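Long-range contacts in hypothetical protein AGR_pAT_315 (Agrobacterium tumefaciens str. C58, PDB 1VQY), which is of unknown function but belongs to the NIPSNAP family, whose members adopt a dimeric alpha/beta-barrel (ferredoxin-like) type of fold: residues Ile14-Ile19 with Ser102-Leu107; Pro44-Leu49 with His65-Ala70. One frame throughout, in Å; residues are numbered along the deposited sequence.

How the contacts relate
Both contacts are built on one four-stranded antiparallel sheet, and their centres lie about 11 Å apart. Contact 1 pairs the strand that starts the fold, 14-22, with the last one, 99-109. Contact 2 lies inside the chain loop closed by contact 1. It joins the end of helix 27-46 and the start of strand 49-55 to strand 62-69. Strands 14-22 and 62-69 are neighbours, so the contacts meet directly: Ile14 N lies 2.8 Å from Tyr69 O, and Glu16 N lies 2.8 Å from Trp67 O. Leu107 CD1 also packs on the CE methyl of selenomethionine Met66, at 3.8 Å. Both contacts touch the second subunit.

Contact 1: residues Ile14-Ile19 with Ser102-Leu107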
loop_
_atom_site.group_PDB
_atom_site.type_symbol
_atom_site.label_atom_id
_atom_site.label_comp_id
_atom_site.label_asym_id
_atom_site.label_seq_id
_atom_site.Cartn_x
_atom_site.Cartn_y
_atom_site.Cartn_z
ATOM N N ILE B 14 -14.556 -3.132 -23.408
ATOM C CA ILE B 14 -13.768 -2.842 -22.229
ATOM C C ILE B 14 -14.079 -3.893 -21.195
ATOM O O ILE B 14 -15.107 -4.565 -21.278
ATOM C CB ILE B 14 -13.981 -1.392 -21.733
ATOM C CG1 ILE B 14 -15.428 -1.135 -21.304
ATOM C CG2 ILE B 14 -13.612 -0.411 -22.857
ATOM C CD1 ILE B 14 -15.711 -1.449 -19.866
ATOM N N VAL B 15 -13.159 -4.067 -20.254
ATOM C CA VAL B 15 -13.283 -5.058 -19.194
ATOM C C VAL B 15 -13.159 -4.380 -17.816
ATOM O O VAL B 15 -12.203 -3.662 -17.555
ATOM C CB VAL B 15 -12.194 -6.152 -19.352
ATOM C CG1 VAL B 15 -12.093 -7.033 -18.101
ATOM C CG2 VAL B 15 -12.475 -6.999 -20.590
ATOM N N GLU B 16 -14.128 -4.614 -16.941
ATOM C CA GLU B 16 -14.036 -4.128 -15.580
ATOM C C GLU B 16 -13.590 -5.240 -14.643
ATOM O O GLU B 16 -14.188 -6.309 -14.609
ATOM C CB GLU B 16 -15.365 -3.572 -15.091
ATOM C CG GLU B 16 -15.352 -3.267 -13.582
ATOM C CD GLU B 16 -16.652 -2.703 -13.065
ATOM O OE1 GLU B 16 -17.715 -2.944 -13.675
ATOM O OE2 GLU B 16 -16.594 -2.003 -12.045
ATOM N N GLU B 17 -12.546 -4.956 -13.868
ATOM C CA GLU B 17 -12.073 -5.845 -12.803
ATOM C C GLU B 17 -12.495 -5.297 -11.444
ATOM O O GLU B 17 -12.133 -4.195 -11.104
ATOM C CB GLU B 17 -10.548 -5.976 -12.859
ATOM C CG GLU B 17 -9.969 -7.037 -11.931
ATOM C CD GLU B 17 -8.488 -7.313 -12.225
ATOM O OE1 GLU B 17 -7.851 -6.457 -12.871
ATOM O OE2 GLU B 17 -7.970 -8.385 -11.827
ATOM N N ARG B 18 -13.297 -6.056 -10.709
ATOM C CA ARG B 18 -13.645 -5.748 -9.327
ATOM C C ARG B 18 -12.962 -6.721 -8.365
ATOM O O ARG B 18 -12.882 -7.906 -8.618
ATOM C CB ARG B 18 -15.153 -5.780 -9.158
ATOM C CG ARG B 18 -15.840 -4.845 -10.148
ATOM C CD ARG B 18 -17.328 -4.991 -10.132
ATOM N NE ARG B 18 -17.892 -4.554 -8.862
ATOM C CZ ARG B 18 -18.154 -3.288 -8.522
ATOM N NH1 ARG B 18 -17.918 -2.269 -9.359
ATOM N NH2 ARG B 18 -18.677 -3.044 -7.325
ATOM N N ILE B 19 -12.435 -6.186 -7.270
ATOM C CA ILE B 19 -11.491 -6.900 -6.406
ATOM C C ILE B 19 -11.941 -6.601 -5.009
ATOM O O ILE B 19 -11.837 -5.462 -4.574
ATOM C CB ILE B 19 -10.019 -6.410 -6.621
ATOM C CG1 ILE B 19 -9.613 -6.576 -8.083
ATOM C CG2 ILE B 19 -9.036 -7.193 -5.765
ATOM C CD1 ILE B 19 -8.417 -5.732 -8.484
ATOM N N SER B 102 -13.092 -2.905 -1.297
ATOM C CA SER B 102 -13.393 -3.104 -2.699
ATOM C C SER B 102 -12.648 -2.078 -3.545
ATOM O O SER B 102 -12.350 -0.976 -3.096
ATOM C CB SER B 102 -14.899 -2.998 -2.905
ATOM O OG SER B 102 -15.449 -1.954 -2.105
ATOM N N GLU B 103 -12.318 -2.449 -4.771
ATOM C CA GLU B 103 -11.794 -1.493 -5.721
ATOM C C GLU B 103 -12.116 -2.056 -7.076
ATOM O O GLU B 103 -12.348 -3.249 -7.191
ATOM C CB GLU B 103 -10.279 -1.296 -5.540
ATOM C CG GLU B 103 -9.456 -2.553 -5.809
ATOM C CD GLU B 103 -7.993 -2.416 -5.432
ATOM O OE1 GLU B 103 -7.207 -1.889 -6.252
ATOM O OE2 GLU B 103 -7.624 -2.885 -4.334
ATOM N N ASN B 104 -12.155 -1.201 -8.092
ATOM C CA ASN B 104 -12.316 -1.655 -9.470
ATOM C C ASN B 104 -11.409 -0.885 -10.388
ATOM O O ASN B 104 -10.778 0.092 -9.979
ATOM C CB ASN B 104 -13.752 -1.508 -9.952
ATOM C CG ASN B 104 -14.226 -0.075 -9.947
ATOM O OD1 ASN B 104 -13.615 0.773 -9.324
ATOM N ND2 ASN B 104 -15.335 0.194 -10.622
ATOM N N ARG B 105 -11.343 -1.338 -11.626
ATOM C CA ARG B 105 -10.560 -0.667 -12.627
ATOM C C ARG B 105 -11.016 -1.056 -14.010
ATOM O O ARG B 105 -11.615 -2.111 -14.193
ATOM C CB ARG B 105 -9.077 -0.983 -12.456
ATOM C CG ARG B 105 -8.731 -2.459 -12.364
ATOM C CD ARG B 105 -7.294 -2.589 -11.934
ATOM N NE ARG B 105 -6.785 -3.954 -12.009
ATOM C CZ ARG B 105 -5.937 -4.489 -11.137
ATOM N NH1 ARG B 105 -5.510 -3.777 -10.088
ATOM N NH2 ARG B 105 -5.534 -5.747 -11.291
ATOM N N ILE B 106 -10.728 -0.199 -14.977
ATOM C CA ILE B 106 -11.120 -0.457 -16.345
ATOM C C ILE B 106 -9.877 -0.857 -17.138
ATOM O O ILE B 106 -8.883 -0.118 -17.184
ATOM C CB ILE B 106 -11.822 0.771 -16.979
ATOM C CG1 ILE B 106 -13.105 1.128 -16.188
ATOM C CG2 ILE B 106 -12.122 0.536 -18.471
ATOM C CD1 ILE B 106 -14.228 0.090 -16.197
ATOM N N LEU B 107 -9.965 -2.038 -17.749
ATOM C CA LEU B 107 -8.909 -2.612 -18.555
ATOM C C LEU B 107 -9.278 -2.594 -20.048
ATOM O O LEU B 107 -10.397 -2.941 -20.445
ATOM C CB LEU B 107 -8.666 -4.044 -18.100
ATOM C CG LEU B 107 -8.552 -4.301 -16.594
ATOM C CD1 LEU B 107 -8.348 -5.775 -16.300
ATOM C CD2 LEU B 107 -7.425 -3.508 -16.003
HETATM O O HOH W 1 -9.812 -4.708 -2.824
#
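Arg105 lies alongside Glu17 and points the same way, on the sheet face that also carries Val15, Ile19, Glu103 and Leu107. The two strands form an antiparallel ladder in the sheet of a ferredoxin-like, dimeric alpha/beta-barrel type of fold. Five residue pairs are in register, with Glu17 and Arg105 in a hydrogen-bonded pair. With CG anti to the backbone N (chi1 -171°), the extended Glu17 chain reaches the guanidinium. Glu17 OE1 makes a salt bridge to Arg105 NE at 2.9 Å, and Arg105 NH2 adds a weak bond to the same oxygen. The carboxylate and guanidinium planes stand 83° apart. Arg105 NE meets Glu17 OE1 from above the carboxylate plane. Ile19 CD1 sits over the centre of one guanidinium face, 3.8 Å from Arg105 CZ. This face of the sheet packs on the second subunit, whose Phe53 meets Val15 and whose Thr55 meets Leu107.

Glu16, Arg18, Asn104 and Ile106 lie on the other face, toward helix 72-84. Ile106 CD1 packs on Glu16 CB at 4.0 Å. Arg75 of that helix forms a further salt bridge with Glu16 OE2. Asn104 OD1 accepts from Gly58 N of the third subunit, and Asn104 ND2 donates to Asp56 O of that subunit. Arg18 NE bonds to Tyr20 OH. Glu16 OE2 accepts a nearly straight 2.9 Å bond from Asn104 ND2 and a 3.0 Å bond from Arg18 NH1, from opposite faces of its carboxylate plane.

Contact 2: residues Pro44-Leu49 with His65-Ala70; sequences PILGNL and HMWGYA
Leu46 and Leu49 hold the indole of Trp67 between them. Leu46 CD1 lies over one face, 3.9 Å from the centroid of the six-membered ring. Leu49 CD1 lies over the opposite face, 3.8 Å from the same centroid. Both are CH-pi contacts, close to the ring normal. Leu49 CG is anti to the backbone N (chi1 174°), which helps to carry CD1 over the ring. Leu49 CB rests on Trp67 CZ3 at 3.6 Å. The indole is tethered at its edge, where Trp67 NE1 donates to His65 ND1 at 3.0 Å, close to the plane of both rings. Ile39 and Gln42 of helix 27-46 also touch the indole.

Tyr69 brings its OH against Leu46, 3.6 Å from Leu46 CB. Gly47 follows the helix with a positive phi of 94° and turns the chain toward the strand. Asn48 O then accepts a nearly straight bond from Gly68 N at 2.7 Å. Water 3 bridges Leu46 O and Gly68 O, donating to both. Leu49 and Trp67 form a non-hydrogen-bonded antiparallel pair. The turn from helix 27-46 into strand 49-55 thus packs against strand 62-69, as in the split beta-alpha-beta unit of a ferredoxin-like fold.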
loop_
_atom_site.group_PDB
_atom_site.type_symbol
_atom_site.label_atom_id
_atom_site.label_comp_id
_atom_site.label_asym_id
_atom_site.label_seq_id
_atom_site.Cartn_x
_atom_site.Cartn_y
_atom_site.Cartn_z
ATOM N N PRO B 44 -27.427 -11.610 -16.299
ATOM C CA PRO B 44 -28.313 -11.257 -17.397
ATOM C C PRO B 44 -28.398 -9.756 -17.680
ATOM O O PRO B 44 -28.587 -9.359 -18.848
ATOM C CB PRO B 44 -29.671 -11.778 -16.917
ATOM C CG PRO B 44 -29.335 -12.900 -16.016
ATOM C CD PRO B 44 -28.112 -12.462 -15.306
ATOM N N ILE B 45 -28.271 -8.956 -16.615
ATOM C CA ILE B 45 -28.434 -7.504 -16.665
ATOM C C ILE B 45 -27.152 -6.842 -17.126
ATOM O O ILE B 45 -27.151 -6.059 -18.062
ATOM C CB ILE B 45 -28.841 -6.935 -15.276
ATOM C CG1 ILE B 45 -30.240 -7.423 -14.906
ATOM C CG2 ILE B 45 -28.836 -5.420 -15.289
ATOM C CD1 ILE B 45 -30.760 -6.909 -13.565
ATOM N N LEU B 46 -26.053 -7.162 -16.460
ATOM C CA LEU B 46 -24.753 -6.608 -16.840
ATOM C C LEU B 46 -24.262 -7.219 -18.170
ATOM O O LEU B 46 -23.543 -6.584 -18.924
ATOM C CB LEU B 46 -23.746 -6.792 -15.703
ATOM C CG LEU B 46 -24.213 -6.245 -14.344
ATOM C CD1 LEU B 46 -23.085 -6.417 -13.319
ATOM C CD2 LEU B 46 -24.675 -4.809 -14.403
ATOM N N GLY B 47 -24.657 -8.456 -18.444
ATOM C CA GLY B 47 -24.648 -8.974 -19.810
ATOM C C GLY B 47 -23.442 -9.758 -20.307
ATOM O O GLY B 47 -23.577 -10.527 -21.273
ATOM N N ASN B 48 -22.277 -9.564 -19.688
ATOM C CA ASN B 48 -21.083 -10.322 -20.065
ATOM C C ASN B 48 -20.086 -10.591 -18.919
ATOM O O ASN B 48 -19.036 -9.959 -18.827
ATOM C CB ASN B 48 -20.387 -9.632 -21.256
ATOM C CG ASN B 48 -19.339 -10.503 -21.911
ATOM O OD1 ASN B 48 -19.283 -11.694 -21.671
ATOM N ND2 ASN B 48 -18.499 -9.900 -22.745
ATOM N N LEU B 49 -20.423 -11.553 -18.063
ATOM C CA LEU B 49 -19.508 -12.027 -17.033
ATOM C C LEU B 49 -18.377 -12.784 -17.709
ATOM O O LEU B 49 -18.618 -13.628 -18.573
ATOM C CB LEU B 49 -20.225 -12.940 -16.035
ATOM C CG LEU B 49 -19.357 -13.619 -14.976
ATOM C CD1 LEU B 49 -18.693 -12.623 -14.082
ATOM C CD2 LEU B 49 -20.185 -14.564 -14.135
ATOM N N HIS B 65 -13.707 -10.527 -9.848
ATOM C CA HIS B 65 -14.611 -10.816 -10.976
ATOM C C HIS B 65 -14.487 -9.813 -12.117
ATOM O O HIS B 65 -14.268 -8.620 -11.898
ATOM C CB HIS B 65 -16.075 -10.990 -10.549
ATOM C CG HIS B 65 -16.542 -10.042 -9.486
ATOM N ND1 HIS B 65 -17.553 -9.133 -9.695
ATOM C CD2 HIS B 65 -16.183 -9.909 -8.187
ATOM C CE1 HIS B 65 -17.782 -8.460 -8.584
ATOM N NE2 HIS B 65 -16.958 -8.909 -7.654
HETATM N N MSE B 66 -14.600 -10.332 -13.338
HETATM C CA MSE B 66 -14.439 -9.539 -14.545
HETATM C C MSE B 66 -15.697 -9.486 -15.378
HETATM O O MSE B 66 -16.375 -10.502 -15.572
HETATM C CB MSE B 66 -13.297 -10.079 -15.389
HETATM C CG MSE B 66 -11.957 -9.438 -15.075
HETATM SE SE MSE B 66 -10.525 -10.598 -15.750
HETATM C CE MSE B 66 -9.077 -9.428 -15.494
ATOM N N TRP B 67 -15.976 -8.289 -15.890
ATOM C CA TRP B 67 -17.198 -8.005 -16.642
ATOM C C TRP B 67 -16.871 -7.303 -17.935
ATOM O O TRP B 67 -16.141 -6.308 -17.915
ATOM C CB TRP B 67 -18.116 -7.117 -15.823
ATOM C CG TRP B 67 -18.560 -7.772 -14.541
ATOM C CD1 TRP B 67 -17.945 -7.692 -13.338
ATOM C CD2 TRP B 67 -19.703 -8.626 -14.354
ATOM N NE1 TRP B 67 -18.635 -8.426 -12.403
ATOM C CE2 TRP B 67 -19.716 -9.012 -12.998
ATOM C CE3 TRP B 67 -20.711 -9.100 -15.200
ATOM C CZ2 TRP B 67 -20.717 -9.829 -12.455
ATOM C CZ3 TRP B 67 -21.689 -9.929 -14.676
ATOM C CH2 TRP B 67 -21.691 -10.286 -13.313
ATOM N N GLY B 68 -17.430 -7.814 -19.045
ATOM C CA GLY B 68 -17.231 -7.253 -20.367
ATOM C C GLY B 68 -18.327 -6.253 -20.671
ATOM O O GLY B 68 -19.502 -6.520 -20.379
ATOM N N TYR B 69 -17.944 -5.099 -21.230
ATOM C CA TYR B 69 -18.898 -4.092 -21.694
ATOM C C TYR B 69 -18.475 -3.504 -23.037
ATOM O O TYR B 69 -17.299 -3.567 -23.420
ATOM C CB TYR B 69 -19.043 -2.951 -20.691
ATOM C CG TYR B 69 -19.623 -3.320 -19.358
ATOM C CD1 TYR B 69 -20.996 -3.495 -19.193
ATOM C CD2 TYR B 69 -18.812 -3.460 -18.248
ATOM C CE1 TYR B 69 -21.541 -3.818 -17.960
ATOM C CE2 TYR B 69 -19.340 -3.787 -17.012
ATOM C CZ TYR B 69 -20.707 -3.960 -16.870
ATOM O OH TYR B 69 -21.217 -4.285 -15.628
ATOM N N ALA B 70 -19.436 -2.927 -23.750
ATOM C CA ALA B 70 -19.165 -2.354 -25.070
ATOM C C ALA B 70 -18.540 -0.965 -24.958
ATOM O O ALA B 70 -17.678 -0.593 -25.765
ATOM C CB ALA B 70 -20.450 -2.300 -25.909
HETATM O O HOH W 2 -20.609 -7.534 -18.435
HETATM O O HOH W 3 -22.175 -6.468 -21.384
#